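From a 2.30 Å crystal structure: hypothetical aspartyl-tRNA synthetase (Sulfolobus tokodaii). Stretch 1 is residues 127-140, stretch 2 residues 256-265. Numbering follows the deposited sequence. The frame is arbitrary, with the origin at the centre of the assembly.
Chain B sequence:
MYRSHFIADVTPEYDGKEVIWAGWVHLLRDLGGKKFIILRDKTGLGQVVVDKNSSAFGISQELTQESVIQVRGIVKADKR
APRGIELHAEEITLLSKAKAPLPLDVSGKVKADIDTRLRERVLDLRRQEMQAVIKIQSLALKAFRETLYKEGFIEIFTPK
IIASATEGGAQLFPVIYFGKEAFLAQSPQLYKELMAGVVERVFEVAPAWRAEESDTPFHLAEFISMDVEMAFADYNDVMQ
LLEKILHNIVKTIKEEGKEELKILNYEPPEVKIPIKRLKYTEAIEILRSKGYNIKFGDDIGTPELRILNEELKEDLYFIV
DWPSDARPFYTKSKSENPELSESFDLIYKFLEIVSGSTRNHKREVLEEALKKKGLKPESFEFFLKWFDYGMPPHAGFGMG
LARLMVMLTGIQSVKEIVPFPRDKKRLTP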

# COMPACT_ATOMS: atom_id res chain seq x y z
N ARG B 127 -12.62 10.33 18.17
CA ARG B 127 -12.20 11.40 19.04
C ARG B 127 -11.19 12.24 18.25
O ARG B 127 -10.42 11.71 17.44
CB ARG B 127 -11.56 10.85 20.30
CG ARG B 127 -12.50 10.33 21.36
CD ARG B 127 -11.82 10.02 22.68
NE ARG B 127 -10.87 8.93 22.47
CZ ARG B 127 -9.54 9.03 22.47
NH1 ARG B 127 -8.91 10.20 22.72
NH2 ARG B 127 -8.82 7.93 22.23
N GLN B 128 -11.18 13.55 18.50
CA GLN B 128 -10.26 14.46 17.77
C GLN B 128 -8.86 13.88 17.68
O GLN B 128 -8.31 13.72 16.60
CB GLN B 128 -10.27 15.85 18.40
CG GLN B 128 -11.51 16.68 18.04
CD GLN B 128 -11.78 16.71 16.54
OE1 GLN B 128 -11.10 17.43 15.80
NE2 GLN B 128 -12.77 15.95 16.10
N GLU B 129 -8.31 13.52 18.83
CA GLU B 129 -6.98 12.95 18.96
C GLU B 129 -6.71 11.76 18.01
O GLU B 129 -5.65 11.69 17.40
CB GLU B 129 -6.74 12.52 20.41
CG GLU B 129 -6.69 13.64 21.46
CD GLU B 129 -8.04 14.32 21.78
OE1 GLU B 129 -9.12 13.68 21.70
OE2 GLU B 129 -8.02 15.54 22.14
N MET B 130 -7.66 10.84 17.89
CA MET B 130 -7.44 9.65 17.07
C MET B 130 -7.58 10.03 15.61
O MET B 130 -6.76 9.64 14.77
CB MET B 130 -8.43 8.53 17.44
CG MET B 130 -8.09 7.85 18.73
SD MET B 130 -6.36 7.24 18.72
CE MET B 130 -5.89 7.59 20.57
N GLN B 131 -8.61 10.80 15.33
CA GLN B 131 -8.78 11.39 14.00
C GLN B 131 -7.50 12.04 13.48
O GLN B 131 -7.12 11.80 12.34
CB GLN B 131 -9.96 12.38 13.99
CG GLN B 131 -11.25 11.64 13.96
CD GLN B 131 -12.39 12.37 13.30
OE1 GLN B 131 -13.50 12.38 13.83
NE2 GLN B 131 -12.15 12.94 12.13
N ALA B 132 -6.79 12.76 14.36
CA ALA B 132 -5.52 13.42 13.98
C ALA B 132 -4.42 12.40 13.66
O ALA B 132 -3.60 12.59 12.75
CB ALA B 132 -5.06 14.35 15.09
N VAL B 133 -4.43 11.29 14.39
CA VAL B 133 -3.49 10.20 14.14
C VAL B 133 -3.75 9.60 12.77
O VAL B 133 -2.84 9.37 12.00
CB VAL B 133 -3.56 9.13 15.26
CG1 VAL B 133 -2.54 8.02 15.03
CG2 VAL B 133 -3.31 9.80 16.59
N ILE B 134 -5.02 9.39 12.46
CA ILE B 134 -5.40 8.71 11.24
C ILE B 134 -4.99 9.60 10.06
O ILE B 134 -4.45 9.14 9.05
CB ILE B 134 -6.94 8.48 11.27
CG1 ILE B 134 -7.27 7.45 12.36
CG2 ILE B 134 -7.45 8.13 9.89
CD1 ILE B 134 -8.78 7.13 12.52
N LYS B 135 -5.22 10.89 10.22
CA LYS B 135 -4.82 11.88 9.21
C LYS B 135 -3.32 11.98 8.98
O LYS B 135 -2.88 12.04 7.84
CB LYS B 135 -5.45 13.23 9.52
CG LYS B 135 -6.91 13.26 9.13
CD LYS B 135 -7.61 14.61 9.36
CE LYS B 135 -8.02 14.80 10.79
NZ LYS B 135 -8.95 16.00 10.94
N ILE B 136 -2.53 11.94 10.05
CA ILE B 136 -1.08 12.11 9.95
C ILE B 136 -0.42 10.92 9.27
O ILE B 136 0.55 11.09 8.51
CB ILE B 136 -0.46 12.34 11.36
CG1 ILE B 136 -0.69 13.79 11.79
CG2 ILE B 136 1.04 12.01 11.42
CD1 ILE B 136 -0.30 14.06 13.25
N GLN B 137 -0.91 9.71 9.60
CA GLN B 137 -0.43 8.51 8.98
C GLN B 137 -0.57 8.61 7.46
O GLN B 137 0.33 8.20 6.75
CB GLN B 137 -1.22 7.28 9.50
CG GLN B 137 -0.55 5.97 9.13
CD GLN B 137 -1.20 4.70 9.73
OE1 GLN B 137 -2.17 4.18 9.19
NE2 GLN B 137 -0.62 4.19 10.79
N SER B 138 -1.68 9.16 6.98
CA SER B 138 -1.97 9.17 5.55
C SER B 138 -1.03 10.12 4.83
O SER B 138 -0.54 9.84 3.71
CB SER B 138 -3.43 9.59 5.31
OG SER B 138 -3.69 9.68 3.90
N LEU B 139 -0.76 11.23 5.50
CA LEU B 139 0.15 12.26 5.03
C LEU B 139 1.54 11.70 5.11
O LEU B 139 2.41 12.08 4.33
CB LEU B 139 0.04 13.46 5.96
CG LEU B 139 -0.52 14.84 5.59
CD1 LEU B 139 -1.53 14.87 4.42
CD2 LEU B 139 -1.05 15.57 6.88
N ALA B 140 1.79 10.82 6.09
CA ALA B 140 3.14 10.31 6.21
C ALA B 140 3.47 9.36 5.05
O ALA B 140 4.61 9.25 4.63
CB ALA B 140 3.32 9.64 7.52
N GLU B 256 1.21 20.49 6.44
CA GLU B 256 -0.11 20.00 6.08
C GLU B 256 -0.87 19.38 7.26
O GLU B 256 -2.07 19.17 7.18
CB GLU B 256 0.03 18.98 4.96
CG GLU B 256 -0.10 19.51 3.52
CD GLU B 256 0.02 18.38 2.49
OE1 GLU B 256 1.15 18.11 2.06
OE2 GLU B 256 -1.02 17.75 2.12
N GLY B 257 -0.17 19.09 8.35
CA GLY B 257 -0.82 18.63 9.56
C GLY B 257 -0.70 19.54 10.77
O GLY B 257 -0.66 19.06 11.91
N LYS B 258 -0.64 20.85 10.53
CA LYS B 258 -0.48 21.88 11.55
C LYS B 258 -1.55 21.72 12.60
O LYS B 258 -1.26 21.68 13.80
CB LYS B 258 -0.67 23.24 10.89
CG LYS B 258 0.14 24.38 11.45
CD LYS B 258 -0.18 25.69 10.68
CE LYS B 258 0.08 26.95 11.54
NZ LYS B 258 -0.47 28.20 10.88
N GLU B 259 -2.79 21.60 12.12
CA GLU B 259 -4.00 21.50 12.94
C GLU B 259 -4.00 20.20 13.76
O GLU B 259 -4.36 20.19 14.94
CB GLU B 259 -5.24 21.68 12.03
CG GLU B 259 -6.62 21.56 12.68
CD GLU B 259 -7.63 20.77 11.83
OE1 GLU B 259 -8.00 21.23 10.71
OE2 GLU B 259 -8.08 19.67 12.29
N GLU B 260 -3.52 19.12 13.14
CA GLU B 260 -3.50 17.80 13.77
C GLU B 260 -2.48 17.76 14.89
O GLU B 260 -2.77 17.31 15.99
CB GLU B 260 -3.25 16.71 12.72
CG GLU B 260 -4.47 16.33 11.87
CD GLU B 260 -4.89 17.38 10.84
OE1 GLU B 260 -6.09 17.35 10.41
OE2 GLU B 260 -4.04 18.24 10.45
N LEU B 261 -1.29 18.30 14.62
CA LEU B 261 -0.28 18.46 15.66
C LEU B 261 -0.74 19.33 16.84
O LEU B 261 -0.40 19.07 18.03
CB LEU B 261 1.00 19.04 15.05
CG LEU B 261 1.82 18.10 14.16
CD1 LEU B 261 2.86 18.88 13.41
CD2 LEU B 261 2.49 16.99 14.99
N LYS B 262 -1.52 20.36 16.51
CA LYS B 262 -2.13 21.25 17.49
C LYS B 262 -3.03 20.43 18.42
O LYS B 262 -2.82 20.42 19.63
CB LYS B 262 -2.87 22.38 16.77
CG LYS B 262 -3.05 23.65 17.56
CD LYS B 262 -4.38 24.37 17.22
CE LYS B 262 -4.74 25.41 18.30
NZ LYS B 262 -6.03 26.14 18.07
N ILE B 263 -4.00 19.71 17.86
CA ILE B 263 -4.83 18.78 18.65
C ILE B 263 -4.01 17.80 19.51
O ILE B 263 -4.42 17.43 20.61
CB ILE B 263 -5.78 18.01 17.72
CG1 ILE B 263 -6.90 18.95 17.24
CG2 ILE B 263 -6.31 16.70 18.38
CD1 ILE B 263 -7.30 18.68 15.82
N LEU B 264 -2.83 17.42 19.02
CA LEU B 264 -1.95 16.47 19.70
C LEU B 264 -0.94 17.05 20.72
O LEU B 264 -0.25 16.30 21.43
CB LEU B 264 -1.21 15.65 18.64
CG LEU B 264 -2.04 14.65 17.82
CD1 LEU B 264 -1.30 14.22 16.53
CD2 LEU B 264 -2.47 13.46 18.67
N ASN B 265 -0.84 18.38 20.77
CA ASN B 265 0.18 19.07 21.59
C ASN B 265 1.58 18.55 21.34
O ASN B 265 2.31 18.21 22.27
CB ASN B 265 -0.17 18.95 23.07
CG ASN B 265 -1.54 19.42 23.36
OD1 ASN B 265 -1.77 20.63 23.50
ND2 ASN B 265 -2.49 18.50 23.41
O HOH W 1 -6.19 18.17 22.38

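How do the two backbones lie against each other? Stretch 1 is helical from Gln128 onward, and stretch 2 forms a short helix from Lys258, with Gly257 at its N-cap. The helices run in roughly opposing directions, at 141°, and their axes approach to 8.9 Å. The backbones come nearest where Ala132 CA lies 4.8 Å from Glu260 CA. Alanine suits this point: its small CB points toward the other helix and meets Glu260 CB at 3.8 Å. Farther along, Gly257 N lies 3.9 Å from Leu139 CD2; a CB on the glycine would point toward stretch 1, at contact distance from that same methyl.

What fills the apolar part of the contact? Leu264 acts as a knob, its side chain set among Glu129, Ala132, Val133 and Ile136. Its CA-to-CB bond points sideways, but the m, t rotamer brings its end nearer, so that Leu264 CD1 reaches Ile136 CD1 at 3.4 Å and Ala132 CB at 4.0 Å. Ile263 points toward stretch 1 and lays its CG2 3.8 Å from Glu129 N, covering the first turn of that helix with hydrocarbon.

Where does charge contribute? Lys135 points toward stretch 2 and reaches across to it, its chain bending at chi3 (m), and forms a salt bridge from Lys135 NZ to Glu260 OE1 at 3.2 Å, which is also a weak hydrogen bond. Glu260 is buried, so the lysine offsets a charge held inside the contact, while the glutamate's CG packs 3.7 Å from Ala132 CA. Glu259 OE2 lies 4.0 Å from Lys135 NZ, beyond a salt bridge but adding opposite charge nearby.

Does water take part? One water donates to Glu129 OE2 at 3.2 Å and to Ile263 O at 2.6 Å, linking a side chain of stretch 1 to the backbone of stretch 2. In all, the contact buries 570 Å², counting both sides.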